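PDB 2WDD: sulfur oxidation protein soxB from Thermus thermophilus, which probably hydrolyses the sulfur-sulfur bond of a cysteine S-thiosulfonate in the sulfur oxidation pathway, using a two-manganese centre. Local coordinates for residues A[416-425]-A[527-535]. Sequence-based numbering, arbitrary orientation.
With TBU (tertiary-butyl alcohol), chain D.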
loop_
_atom_site.group_PDB
_atom_site.type_symbol
_atom_site.label_atom_id
_atom_site.label_comp_id
_atom_site.label_asym_id
_atom_site.label_seq_id
_atom_site.Cartn_x
_atom_site.Cartn_y
_atom_site.Cartn_z
ATOM N N ILE A 416 15.880 -12.832 -8.203
ATOM C CA ILE A 416 15.100 -12.646 -6.979
ATOM C C ILE A 416 16.088 -12.732 -5.819
ATOM O O ILE A 416 16.870 -13.683 -5.734
ATOM C CB ILE A 416 14.020 -13.727 -6.817
ATOM C CG1 ILE A 416 13.089 -13.764 -8.029
ATOM C CG2 ILE A 416 13.234 -13.515 -5.515
ATOM C CD1 ILE A 416 12.220 -15.009 -8.097
ATOM N N THR A 417 16.026 -11.758 -4.918
ATOM C CA THR A 417 16.936 -11.700 -3.776
ATOM C C THR A 417 16.170 -11.749 -2.467
ATOM O O THR A 417 14.936 -11.656 -2.446
ATOM C CB THR A 417 17.760 -10.407 -3.818
ATOM O OG1 THR A 417 16.889 -9.297 -3.552
ATOM C CG2 THR A 417 18.417 -10.225 -5.184
ATOM N N TRP A 418 16.902 -11.890 -1.367
ATOM C CA TRP A 418 16.263 -11.888 -0.060
ATOM C C TRP A 418 15.550 -10.554 0.147
ATOM O O TRP A 418 14.469 -10.508 0.733
ATOM C CB TRP A 418 17.289 -12.114 1.050
ATOM C CG TRP A 418 17.366 -13.537 1.488
ATOM C CD1 TRP A 418 18.348 -14.439 1.189
ATOM C CD2 TRP A 418 16.427 -14.219 2.318
ATOM N NE1 TRP A 418 18.068 -15.648 1.776
ATOM C CE2 TRP A 418 16.898 -15.539 2.485
ATOM C CE3 TRP A 418 15.227 -13.847 2.929
ATOM C CZ2 TRP A 418 16.213 -16.484 3.247
ATOM C CZ3 TRP A 418 14.559 -14.774 3.700
ATOM C CH2 TRP A 418 15.053 -16.083 3.852
ATOM N N ASP A 419 16.150 -9.471 -0.330
ATOM C CA ASP A 419 15.519 -8.157 -0.175
ATOM C C ASP A 419 14.138 -8.159 -0.829
ATOM O O ASP A 419 13.191 -7.607 -0.274
ATOM C CB ASP A 419 16.403 -7.021 -0.691
ATOM C CG ASP A 419 16.063 -5.675 -0.043
ATOM O OD1 ASP A 419 15.923 -5.628 1.197
ATOM O OD2 ASP A 419 15.848 -4.687 -0.779
ATOM N N HIS A 420 14.007 -8.838 -1.968
ATOM C CA HIS A 420 12.702 -8.957 -2.619
ATOM C C HIS A 420 11.768 -9.809 -1.763
ATOM O O HIS A 420 10.588 -9.497 -1.617
ATOM C CB HIS A 420 12.812 -9.602 -4.003
ATOM C CG HIS A 420 13.581 -8.794 -5.002
ATOM N ND1 HIS A 420 14.572 -9.349 -5.783
ATOM C CD2 HIS A 420 13.458 -7.506 -5.407
ATOM C CE1 HIS A 420 15.042 -8.435 -6.612
ATOM N NE2 HIS A 420 14.392 -7.303 -6.397
ATOM N N LEU A 421 12.272 -10.923 -1.234
ATOM C CA LEU A 421 11.414 -11.777 -0.421
ATOM C C LEU A 421 10.845 -10.972 0.749
ATOM O O LEU A 421 9.677 -11.127 1.101
ATOM C CB LEU A 421 12.172 -12.998 0.103
ATOM C CG LEU A 421 12.679 -14.004 -0.930
ATOM C CD1 LEU A 421 13.200 -15.261 -0.208
ATOM C CD2 LEU A 421 11.587 -14.345 -1.927
ATOM N N TYR A 422 11.666 -10.123 1.362
ATOM C CA TYR A 422 11.193 -9.300 2.474
ATOM C C TYR A 422 10.224 -8.220 1.982
ATOM O O TYR A 422 9.257 -7.896 2.669
ATOM C CB TYR A 422 12.354 -8.657 3.224
ATOM C CG TYR A 422 13.286 -9.632 3.928
ATOM C CD1 TYR A 422 12.790 -10.685 4.682
ATOM C CD2 TYR A 422 14.668 -9.470 3.846
ATOM C CE1 TYR A 422 13.652 -11.581 5.314
ATOM C CE2 TYR A 422 15.535 -10.354 4.482
ATOM C CZ TYR A 422 15.018 -11.397 5.213
ATOM O OH TYR A 422 15.878 -12.267 5.845
ATOM N N ALA A 423 10.443 -7.704 0.776
ATOM C CA ALA A 423 9.506 -6.728 0.204
ATOM C C ALA A 423 8.123 -7.353 -0.038
ATOM O O ALA A 423 7.103 -6.674 0.043
ATOM C CB ALA A 423 10.043 -6.168 -1.102
ATOM N N TYR A 424 8.103 -8.641 -0.368
ATOM C CA TYR A 424 6.858 -9.340 -0.642
ATOM C C TYR A 424 6.223 -9.982 0.584
ATOM O O TYR A 424 5.001 -10.169 0.628
ATOM C CB TYR A 424 7.129 -10.484 -1.619
ATOM C CG TYR A 424 7.269 -10.103 -3.073
ATOM C CD1 TYR A 424 6.213 -9.510 -3.766
ATOM C CD2 TYR A 424 8.387 -10.521 -3.801
ATOM C CE1 TYR A 424 6.305 -9.272 -5.146
ATOM C CE2 TYR A 424 8.492 -10.296 -5.175
ATOM C CZ TYR A 424 7.457 -9.657 -5.841
ATOM O OH TYR A 424 7.564 -9.446 -7.204
ATOM N N THR A 425 7.055 -10.457 1.514
ATOM C CA THR A 425 6.545 -11.256 2.624
ATOM C C THR A 425 7.071 -10.852 3.992
ATOM O O THR A 425 6.992 -11.643 4.950
ATOM C CB THR A 425 6.832 -12.768 2.399
ATOM O OG1 THR A 425 8.248 -13.007 2.437
ATOM C CG2 THR A 425 6.264 -13.264 1.067
ATOM N N TYR A 527 8.995 -16.743 4.128
ATOM C CA TYR A 527 10.204 -16.442 3.357
ATOM C C TYR A 527 11.275 -17.527 3.429
ATOM O O TYR A 527 12.050 -17.689 2.486
ATOM C CB TYR A 527 10.762 -15.040 3.615
ATOM C CG TYR A 527 10.800 -14.628 5.062
ATOM C CD1 TYR A 527 11.747 -15.156 5.941
ATOM C CD2 TYR A 527 9.963 -13.625 5.539
ATOM C CE1 TYR A 527 11.804 -14.738 7.265
ATOM C CE2 TYR A 527 10.025 -13.200 6.850
ATOM C CZ TYR A 527 10.955 -13.748 7.708
ATOM O OH TYR A 527 10.976 -13.329 9.025
ATOM N N GLU A 528 11.295 -18.284 4.529
ATOM C CA GLU A 528 12.244 -19.391 4.642
ATOM C C GLU A 528 11.840 -20.466 3.639
ATOM O O GLU A 528 12.698 -21.085 2.995
ATOM C CB GLU A 528 12.270 -19.967 6.058
ATOM C CG GLU A 528 12.932 -19.035 7.064
ATOM C CD GLU A 528 12.998 -19.612 8.474
ATOM O OE1 GLU A 528 12.601 -20.784 8.675
ATOM O OE2 GLU A 528 13.454 -18.886 9.385
ATOM N N VAL A 529 10.535 -20.690 3.497
ATOM C CA VAL A 529 10.043 -21.688 2.562
ATOM C C VAL A 529 10.385 -21.241 1.144
ATOM O O VAL A 529 10.863 -22.024 0.322
ATOM C CB VAL A 529 8.515 -21.893 2.744
ATOM C CG1 VAL A 529 7.960 -22.858 1.711
ATOM C CG2 VAL A 529 8.196 -22.372 4.161
ATOM N N LEU A 530 10.151 -19.960 0.862
ATOM C CA LEU A 530 10.444 -19.435 -0.459
ATOM C C LEU A 530 11.911 -19.537 -0.821
ATOM O O LEU A 530 12.247 -19.936 -1.934
ATOM C CB LEU A 530 9.994 -17.983 -0.567
ATOM C CG LEU A 530 8.477 -17.835 -0.495
ATOM C CD1 LEU A 530 8.117 -16.372 -0.446
ATOM C CD2 LEU A 530 7.812 -18.522 -1.695
ATOM N N ALA A 531 12.784 -19.172 0.114
ATOM C CA ALA A 531 14.216 -19.229 -0.144
ATOM C C ALA A 531 14.647 -20.678 -0.397
ATOM O O ALA A 531 15.427 -20.931 -1.300
ATOM C CB ALA A 531 15.016 -18.599 0.988
ATOM N N GLU A 532 14.101 -21.618 0.371
ATOM C CA GLU A 532 14.421 -23.033 0.189
ATOM C C GLU A 532 14.065 -23.492 -1.223
ATOM O O GLU A 532 14.844 -24.177 -1.892
ATOM C CB GLU A 532 13.655 -23.879 1.208
ATOM C CG GLU A 532 14.416 -24.134 2.488
ATOM C CD GLU A 532 13.627 -24.963 3.480
ATOM O OE1 GLU A 532 12.670 -25.648 3.069
ATOM O OE2 GLU A 532 13.961 -24.918 4.676
ATOM N N TYR A 533 12.872 -23.122 -1.675
ATOM C CA TYR A 533 12.404 -23.497 -2.996
ATOM C C TYR A 533 13.258 -22.848 -4.083
ATOM O O TYR A 533 13.748 -23.520 -4.987
ATOM C CB TYR A 533 10.953 -23.055 -3.170
ATOM C CG TYR A 533 10.409 -23.248 -4.568
ATOM C CD1 TYR A 533 10.190 -24.517 -5.081
ATOM C CD2 TYR A 533 10.133 -22.153 -5.379
ATOM C CE1 TYR A 533 9.657 -24.693 -6.360
ATOM C CE2 TYR A 533 9.609 -22.320 -6.651
ATOM C CZ TYR A 533 9.387 -23.586 -7.141
ATOM O OH TYR A 533 8.864 -23.741 -8.409
ATOM N N LEU A 534 13.410 -21.528 -4.006
ATOM C CA LEU A 534 14.164 -20.792 -5.015
ATOM C C LEU A 534 15.616 -21.244 -5.162
ATOM O O LEU A 534 16.102 -21.400 -6.287
ATOM C CB LEU A 534 14.100 -19.284 -4.746
ATOM C CG LEU A 534 12.700 -18.666 -4.844
ATOM C CD1 LEU A 534 12.749 -17.198 -4.409
ATOM C CD2 LEU A 534 12.154 -18.777 -6.264
ATOM N N ARG A 535 16.312 -21.428 -4.039
ATOM C CA ARG A 535 17.712 -21.873 -4.082
ATOM C C ARG A 535 17.785 -23.186 -4.849
ATOM O O ARG A 535 18.665 -23.379 -5.678
ATOM C CB ARG A 535 18.258 -22.133 -2.671
ATOM C CG ARG A 535 18.327 -20.935 -1.751
ATOM C CD ARG A 535 18.682 -21.394 -0.330
ATOM N NE ARG A 535 18.846 -20.271 0.587
ATOM C CZ ARG A 535 18.273 -20.188 1.781
ATOM N NH1 ARG A 535 17.500 -21.173 2.216
ATOM N NH2 ARG A 535 18.475 -19.123 2.545
HETATM O O TBU D . 14.397 -11.334 9.113
HETATM C C TBU D . 15.031 -11.376 10.391
HETATM C C1 TBU D . 16.289 -12.220 10.330
HETATM C C2 TBU D . 15.397 -9.951 10.802
HETATM C C3 TBU D . 14.080 -12.006 11.411
HETATM O O HOH W 1 20.474 -17.509 1.296
#
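Leu421 and Tyr527 interlock helices 418-425 and 527-535, which run roughly antiparallel, their axes 141° apart and 10.4 Å at closest approach. Each is a knob in a hole of the other helix: Leu421 sits among Tyr527, Leu530, Ala531 and Leu534, and Tyr527 among Trp418, Leu421, Tyr422 and Thr425. The Leu421 branches divide the work, CD1 lying 4.0 Å from Ala531 CB while CD2 meets Leu534 CD1. That same Leu534 methyl touches Ile416 CG2 at 3.9 Å, and Thr425 CG2 and Leu530 CD1 reach toward each other tip to tip.

Aromatic contacts adjoin this apolar layer. Tyr422 turns its edge to the face of Tyr527 in a T-shaped pair with planes at 80°, CE1 standing over the centre of the ring. Trp418 brings CZ3 to 3.6 Å from Tyr527 CD1 and packs CZ2 against Ala531 CB. With chi1 at 44°, CG of Tyr527 sits between its backbone N and carbonyl carbon, and the ring lies among Trp418, Tyr422 and Thr425.

Polar links are few, and no direct hydrogen bond joins the helices. One water, at the edge of the indole, accepts from both Trp418 NE1 (3.1 Å) and Arg535 NH2, bridging the two side chains. Thr425 OG1 lies against Tyr527 CB but donates to Leu421 O, one turn back in its own segment, at 2.7 Å; Tyr422 OH is hydrogen-bonded to His359 NE2.

The arrangement is knobs-into-holes helix packing with an aromatic cluster. Segment 416-425 belongs to the 5'-nucleotidase C-terminal family region, and the Tyr422 side chain lies about 10 Å from that of the manganese ligand His38; Tyr422 and Tyr527, together with Leu141, line a tertiary-butyl alcohol pocket.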